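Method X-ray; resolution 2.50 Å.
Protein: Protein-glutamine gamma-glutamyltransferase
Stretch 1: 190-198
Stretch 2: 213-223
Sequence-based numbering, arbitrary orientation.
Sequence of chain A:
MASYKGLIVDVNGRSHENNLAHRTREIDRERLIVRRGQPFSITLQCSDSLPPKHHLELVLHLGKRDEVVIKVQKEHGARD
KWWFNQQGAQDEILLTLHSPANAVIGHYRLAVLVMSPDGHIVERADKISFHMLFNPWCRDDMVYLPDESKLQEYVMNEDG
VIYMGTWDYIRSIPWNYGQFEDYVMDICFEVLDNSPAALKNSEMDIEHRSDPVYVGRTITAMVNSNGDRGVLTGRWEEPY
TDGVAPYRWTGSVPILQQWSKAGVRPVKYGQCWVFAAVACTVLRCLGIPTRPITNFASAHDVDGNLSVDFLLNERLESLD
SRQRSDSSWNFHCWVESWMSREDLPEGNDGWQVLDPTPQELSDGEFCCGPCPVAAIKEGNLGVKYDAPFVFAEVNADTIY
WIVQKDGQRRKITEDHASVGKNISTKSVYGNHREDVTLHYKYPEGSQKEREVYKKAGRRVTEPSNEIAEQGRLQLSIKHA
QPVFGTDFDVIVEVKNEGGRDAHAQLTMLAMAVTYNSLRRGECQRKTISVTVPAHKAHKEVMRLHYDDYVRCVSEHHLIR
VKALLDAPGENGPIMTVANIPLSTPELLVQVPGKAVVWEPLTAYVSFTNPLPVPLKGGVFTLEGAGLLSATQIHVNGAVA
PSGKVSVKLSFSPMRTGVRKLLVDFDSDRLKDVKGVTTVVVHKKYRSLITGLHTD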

ATOM      1  N   GLU A 190      -3.994  -0.682 -18.518  1.00 15.71           N
ATOM      2  CA  GLU A 190      -4.878   0.440 -18.848  1.00 14.24           C
ATOM      3  C   GLU A 190      -4.437   1.690 -18.070  1.00 16.95           C
ATOM      4  O   GLU A 190      -4.537   2.827 -18.534  1.00 15.70           O
ATOM      5  CB  GLU A 190      -6.307   0.083 -18.458  1.00 14.81           C
ATOM      6  CG  GLU A 190      -7.330   0.888 -19.206  1.00 18.32           C
ATOM      7  CD  GLU A 190      -8.753   0.678 -18.724  1.00 22.33           C
ATOM      8  OE1 GLU A 190      -9.618   1.387 -19.265  1.00 25.57           O
ATOM      9  OE2 GLU A 190      -9.021  -0.160 -17.827  1.00 22.82           O
ATOM     10  N   VAL A 191      -3.973   1.475 -16.849  1.00 17.75           N
ATOM     11  CA  VAL A 191      -3.484   2.569 -16.032  1.00 15.45           C
ATOM     12  C   VAL A 191      -2.230   3.116 -16.729  1.00 18.93           C
ATOM     13  O   VAL A 191      -1.981   4.312 -16.739  1.00 20.22           O
ATOM     14  CB  VAL A 191      -3.087   2.072 -14.612  1.00 13.35           C
ATOM     15  CG1 VAL A 191      -2.452   3.203 -13.817  1.00 13.20           C
ATOM     16  CG2 VAL A 191      -4.317   1.542 -13.879  1.00  9.70           C
ATOM     17  N   LEU A 192      -1.443   2.235 -17.338  1.00 19.76           N
ATOM     18  CA  LEU A 192      -0.223   2.678 -17.995  1.00 16.96           C
ATOM     19  C   LEU A 192      -0.603   3.399 -19.286  1.00 21.24           C
ATOM     20  O   LEU A 192       0.081   4.335 -19.721  1.00 23.77           O
ATOM     21  CB  LEU A 192       0.681   1.466 -18.301  1.00 19.51           C
ATOM     22  CG  LEU A 192       1.629   0.858 -17.228  1.00 20.04           C
ATOM     23  CD1 LEU A 192       2.348  -0.382 -17.767  1.00 11.57           C
ATOM     24  CD2 LEU A 192       2.656   1.910 -16.785  1.00 15.66           C
ATOM     25  N   ASP A 193      -1.721   2.986 -19.886  1.00 21.43           N
ATOM     26  CA  ASP A 193      -2.183   3.566 -21.159  1.00 19.89           C
ATOM     27  C   ASP A 193      -2.867   4.918 -21.071  1.00 17.61           C
ATOM     28  O   ASP A 193      -3.022   5.601 -22.079  1.00 19.12           O
ATOM     29  CB  ASP A 193      -3.151   2.611 -21.865  1.00 18.68           C
ATOM     30  CG  ASP A 193      -2.475   1.348 -22.391  1.00 20.88           C
ATOM     31  OD1 ASP A 193      -3.206   0.404 -22.773  1.00 19.33           O
ATOM     32  OD2 ASP A 193      -1.226   1.291 -22.422  1.00 25.94           O
ATOM     33  N   ASN A 194      -3.273   5.294 -19.869  1.00 18.53           N
ATOM     34  CA  ASN A 194      -3.978   6.552 -19.651  1.00 18.46           C
ATOM     35  C   ASN A 194      -3.137   7.598 -18.970  1.00 19.72           C
ATOM     36  O   ASN A 194      -3.650   8.630 -18.502  1.00 22.89           O
ATOM     37  CB  ASN A 194      -5.227   6.291 -18.822  1.00 15.92           C
ATOM     38  CG  ASN A 194      -6.300   5.640 -19.630  1.00 18.21           C
ATOM     39  OD1 ASN A 194      -6.970   6.311 -20.389  1.00 24.63           O
ATOM     40  ND2 ASN A 194      -6.460   4.330 -19.499  1.00 15.91           N
ATOM     41  N   SER A 195      -1.845   7.336 -18.899  1.00 16.02           N
ATOM     42  CA  SER A 195      -0.979   8.284 -18.253  1.00 16.20           C
ATOM     43  C   SER A 195      -0.623   9.387 -19.229  1.00 18.57           C
ATOM     44  O   SER A 195      -0.694   9.225 -20.445  1.00 15.83           O
ATOM     45  CB  SER A 195       0.290   7.600 -17.720  1.00 14.94           C
ATOM     46  OG  SER A 195       1.256   7.340 -18.735  1.00 15.55           O
ATOM     47  N   PRO A 196      -0.258  10.545 -18.694  1.00 21.65           N
ATOM     48  CA  PRO A 196       0.121  11.700 -19.506  1.00 24.64           C
ATOM     49  C   PRO A 196       1.092  11.361 -20.615  1.00 27.12           C
ATOM     50  O   PRO A 196       0.941  11.811 -21.758  1.00 31.40           O
ATOM     51  CB  PRO A 196       0.736  12.646 -18.496  1.00 24.27           C
ATOM     52  CG  PRO A 196      -0.013  12.320 -17.221  1.00 22.54           C
ATOM     53  CD  PRO A 196      -0.246  10.851 -17.253  1.00 21.52           C
ATOM     54  N   ALA A 197       2.094  10.567 -20.274  1.00 27.41           N
ATOM     55  CA  ALA A 197       3.125  10.195 -21.237  1.00 26.94           C
ATOM     56  C   ALA A 197       2.597   9.390 -22.385  1.00 27.30           C
ATOM     57  O   ALA A 197       3.009   9.583 -23.525  1.00 30.12           O
ATOM     58  CB  ALA A 197       4.203   9.413 -20.552  1.00 25.60           C
ATOM     59  N   ALA A 198       1.709   8.461 -22.073  1.00 27.14           N
ATOM     60  CA  ALA A 198       1.151   7.596 -23.084  1.00 26.87           C
ATOM     61  C   ALA A 198       0.217   8.410 -23.974  1.00 28.80           C
ATOM     62  O   ALA A 198       0.092   8.149 -25.186  1.00 30.16           O
ATOM     63  CB  ALA A 198       0.404   6.427 -22.406  1.00 27.68           C
TER
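Stretch 2, residues 213-223: VYVGRTITAMV

Stretch 2 is part of a helix that is already under way at Val 213, as its helical phi/psi values and its i to i+4 bonds attest: Arg 217 N to Val 213 O at 3.0 Å, Thr 218 N to Tyr 214 O at 2.9 Å, Ile 219 N to Val 215 O at 3.0 Å. It lies against a bent segment. Stretch 1 finishes one helix at Asp 193, leaves helical phi/psi at Asn 194 (-107/12), and starts another at Pro 196 with Ser 195 (-82/156) in the N-cap position. The bend is tied back by Asn 194 ND2, which donates to Glu 190 O at 2.6 Å.

The register follows from the CA pairs: Leu 192 and Ile 219 are 7.0 Å apart from CA to CA, Ser 195 and Met 222 6.9 Å. A step of three residues in one stretch matches a step of three in the other, so across these two pairs the order is the same in both stretches; the match is local, since Ala 197 further along stretch 1 meets Tyr 214 near the start of stretch 2. No hydrogen bond crosses between them; the 421 Å² buried, both sides summed, rests on packing.

The largest covered areas belong to Met 222 (82 Å²) and Leu 192 (77 Å²), and the fit is built around these two. Met 222, with all three chi angles in m, lays its sulfur against the turn: SD is 3.6 Å from Ser 195 CA, 4.1 Å from Asn 194 O and 4.1 Å from Pro 196 CD. The hollow that receives it is therefore lined partly by backbone, where the chain passes between its helices. Nearer the base of the same side chain, Met 222 CB meets Val 191 CG1 at 3.6 Å, while that methyl also reaches Ile 219 CD1 at 3.9 Å.

Leu 192 reaches the contact by a different route. Its CA-to-CB bond points away from stretch 2, yet the end of the side chain (chi1 -83°, chi2 177°) comes nearer and sets CD2 among three residues, Val 215 and, about one helical turn further on, Thr 218 and Ile 219: 3.9 Å from Thr 218 CG2, 4.1 Å from Ile 219 CD1 and 4.2 Å from Val 215 CG1. With chi1 at -60° Thr 218 turns OG1 to its own helix, donating to Tyr 214 O at 2.8 Å, and presents CG2 to stretch 1; the same CG2 lies 4.0 Å from Ser 195 OG.

Farther out, Tyr 214 starts sideways but its end approaches, bringing OH to 3.7 Å from Ala 197 CB. Gly 216 takes no part: a CB there would point away from stretch 1.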

ATOM      1  N   VAL A 213      12.016   1.105 -13.228  1.00 14.95           N
ATOM      2  CA  VAL A 213      12.077   2.432 -12.571  1.00 11.70           C
ATOM      3  C   VAL A 213      10.999   3.345 -13.146  1.00 14.08           C
ATOM      4  O   VAL A 213      10.253   3.989 -12.419  1.00 16.74           O
ATOM      5  CB  VAL A 213      13.471   3.151 -12.756  1.00 10.27           C
ATOM      6  CG1 VAL A 213      13.364   4.632 -12.354  1.00  8.53           C
ATOM      7  CG2 VAL A 213      14.557   2.487 -11.888  1.00  6.63           C
ATOM      8  N   TYR A 214      10.920   3.378 -14.466  1.00 15.52           N
ATOM      9  CA  TYR A 214       9.952   4.177 -15.186  1.00 12.87           C
ATOM     10  C   TYR A 214       8.521   3.720 -14.892  1.00 15.14           C
ATOM     11  O   TYR A 214       7.672   4.517 -14.520  1.00 22.97           O
ATOM     12  CB  TYR A 214      10.245   4.047 -16.668  1.00 11.26           C
ATOM     13  CG  TYR A 214       9.210   4.663 -17.559  1.00 14.47           C
ATOM     14  CD1 TYR A 214       9.334   5.980 -17.977  1.00 10.48           C
ATOM     15  CD2 TYR A 214       8.092   3.936 -17.978  1.00 15.27           C
ATOM     16  CE1 TYR A 214       8.376   6.554 -18.778  1.00 12.19           C
ATOM     17  CE2 TYR A 214       7.120   4.503 -18.785  1.00 14.30           C
ATOM     18  CZ  TYR A 214       7.265   5.811 -19.175  1.00 15.84           C
ATOM     19  OH  TYR A 214       6.277   6.403 -19.919  1.00 20.78           O
ATOM     20  N   VAL A 215       8.245   2.439 -15.058  1.00 13.27           N
ATOM     21  CA  VAL A 215       6.924   1.904 -14.807  1.00 10.68           C
ATOM     22  C   VAL A 215       6.497   2.046 -13.328  1.00 13.96           C
ATOM     23  O   VAL A 215       5.315   2.231 -13.022  1.00 18.40           O
ATOM     24  CB  VAL A 215       6.915   0.419 -15.232  1.00 11.21           C
ATOM     25  CG1 VAL A 215       5.653  -0.273 -14.786  1.00 10.65           C
ATOM     26  CG2 VAL A 215       7.068   0.333 -16.728  1.00 11.12           C
ATOM     27  N   GLY A 216       7.455   1.948 -12.411  1.00 13.97           N
ATOM     28  CA  GLY A 216       7.140   2.068 -11.002  1.00  9.23           C
ATOM     29  C   GLY A 216       6.795   3.517 -10.681  1.00 14.31           C
ATOM     30  O   GLY A 216       5.871   3.803  -9.916  1.00 13.98           O
ATOM     31  N   ARG A 217       7.552   4.443 -11.265  1.00 15.40           N
ATOM     32  CA  ARG A 217       7.304   5.867 -11.072  1.00 18.57           C
ATOM     33  C   ARG A 217       5.960   6.264 -11.742  1.00 20.58           C
ATOM     34  O   ARG A 217       5.236   7.124 -11.246  1.00 21.39           O
ATOM     35  CB  ARG A 217       8.489   6.688 -11.628  1.00 16.73           C
ATOM     36  CG  ARG A 217       8.178   8.152 -11.925  1.00 17.82           C
ATOM     37  CD  ARG A 217       9.370   9.101 -11.663  1.00 15.66           C
ATOM     38  NE  ARG A 217       9.294   9.597 -10.296  1.00 20.56           N
ATOM     39  CZ  ARG A 217       9.399  10.868  -9.903  1.00 15.34           C
ATOM     40  NH1 ARG A 217       9.307  11.147  -8.620  1.00 19.87           N
ATOM     41  NH2 ARG A 217       9.611  11.847 -10.747  1.00 13.40           N
ATOM     42  N   THR A 218       5.623   5.627 -12.863  1.00 20.85           N
ATOM     43  CA  THR A 218       4.370   5.917 -13.549  1.00 18.11           C
ATOM     44  C   THR A 218       3.163   5.403 -12.768  1.00 16.96           C
ATOM     45  O   THR A 218       2.193   6.105 -12.616  1.00 21.46           O
ATOM     46  CB  THR A 218       4.360   5.287 -14.906  1.00 17.09           C
ATOM     47  OG1 THR A 218       5.453   5.816 -15.657  1.00 22.38           O
ATOM     48  CG2 THR A 218       3.066   5.571 -15.611  1.00 17.51           C
ATOM     49  N   ILE A 219       3.220   4.173 -12.274  1.00 17.67           N
ATOM     50  CA  ILE A 219       2.117   3.617 -11.496  1.00 13.53           C
ATOM     51  C   ILE A 219       1.944   4.429 -10.231  1.00 15.25           C
ATOM     52  O   ILE A 219       0.841   4.787  -9.869  1.00 17.72           O
ATOM     53  CB  ILE A 219       2.393   2.156 -11.105  1.00 13.03           C
ATOM     54  CG1 ILE A 219       2.309   1.267 -12.339  1.00 14.08           C
ATOM     55  CG2 ILE A 219       1.388   1.688 -10.092  1.00  8.43           C
ATOM     56  CD1 ILE A 219       1.004   1.449 -13.105  1.00 17.75           C
ATOM     57  N   THR A 220       3.036   4.727  -9.546  1.00 14.38           N
ATOM     58  CA  THR A 220       2.919   5.494  -8.320  1.00 14.41           C
ATOM     59  C   THR A 220       2.248   6.847  -8.557  1.00 19.38           C
ATOM     60  O   THR A 220       1.490   7.357  -7.711  1.00 23.78           O
ATOM     61  CB  THR A 220       4.278   5.701  -7.725  1.00 12.27           C
ATOM     62  OG1 THR A 220       4.785   4.431  -7.337  1.00 15.53           O
ATOM     63  CG2 THR A 220       4.214   6.547  -6.496  1.00 16.01           C
ATOM     64  N   ALA A 221       2.505   7.419  -9.729  1.00 21.22           N
ATOM     65  CA  ALA A 221       1.946   8.719 -10.072  1.00 16.67           C
ATOM     66  C   ALA A 221       0.459   8.682 -10.417  1.00 17.89           C
ATOM     67  O   ALA A 221      -0.284   9.622 -10.099  1.00 19.58           O
ATOM     68  CB  ALA A 221       2.741   9.321 -11.214  1.00 12.26           C
ATOM     69  N   MET A 222       0.015   7.598 -11.044  1.00 19.35           N
ATOM     70  CA  MET A 222      -1.388   7.469 -11.449  1.00 19.60           C
ATOM     71  C   MET A 222      -2.380   7.081 -10.355  1.00 20.20           C
ATOM     72  O   MET A 222      -3.588   7.328 -10.489  1.00 22.25           O
ATOM     73  CB  MET A 222      -1.494   6.471 -12.590  1.00 17.00           C
ATOM     74  CG  MET A 222      -0.845   6.967 -13.864  1.00 17.85           C
ATOM     75  SD  MET A 222      -1.983   8.003 -14.798  1.00 17.51           S
ATOM     76  CE  MET A 222      -3.577   7.040 -14.548  1.00  8.78           C
ATOM     77  N   VAL A 223      -1.880   6.471  -9.281  1.00 18.10           N
ATOM     78  CA  VAL A 223      -2.760   6.042  -8.194  1.00 16.91           C
ATOM     79  C   VAL A 223      -3.554   7.166  -7.568  1.00 17.66           C
ATOM     80  O   VAL A 223      -4.734   6.994  -7.277  1.00 20.71           O
ATOM     81  CB  VAL A 223      -1.989   5.298  -7.110  1.00 12.09           C
ATOM     82  CG1 VAL A 223      -2.920   4.899  -5.958  1.00 11.94           C
ATOM     83  CG2 VAL A 223      -1.364   4.084  -7.727  1.00 11.62           C
TER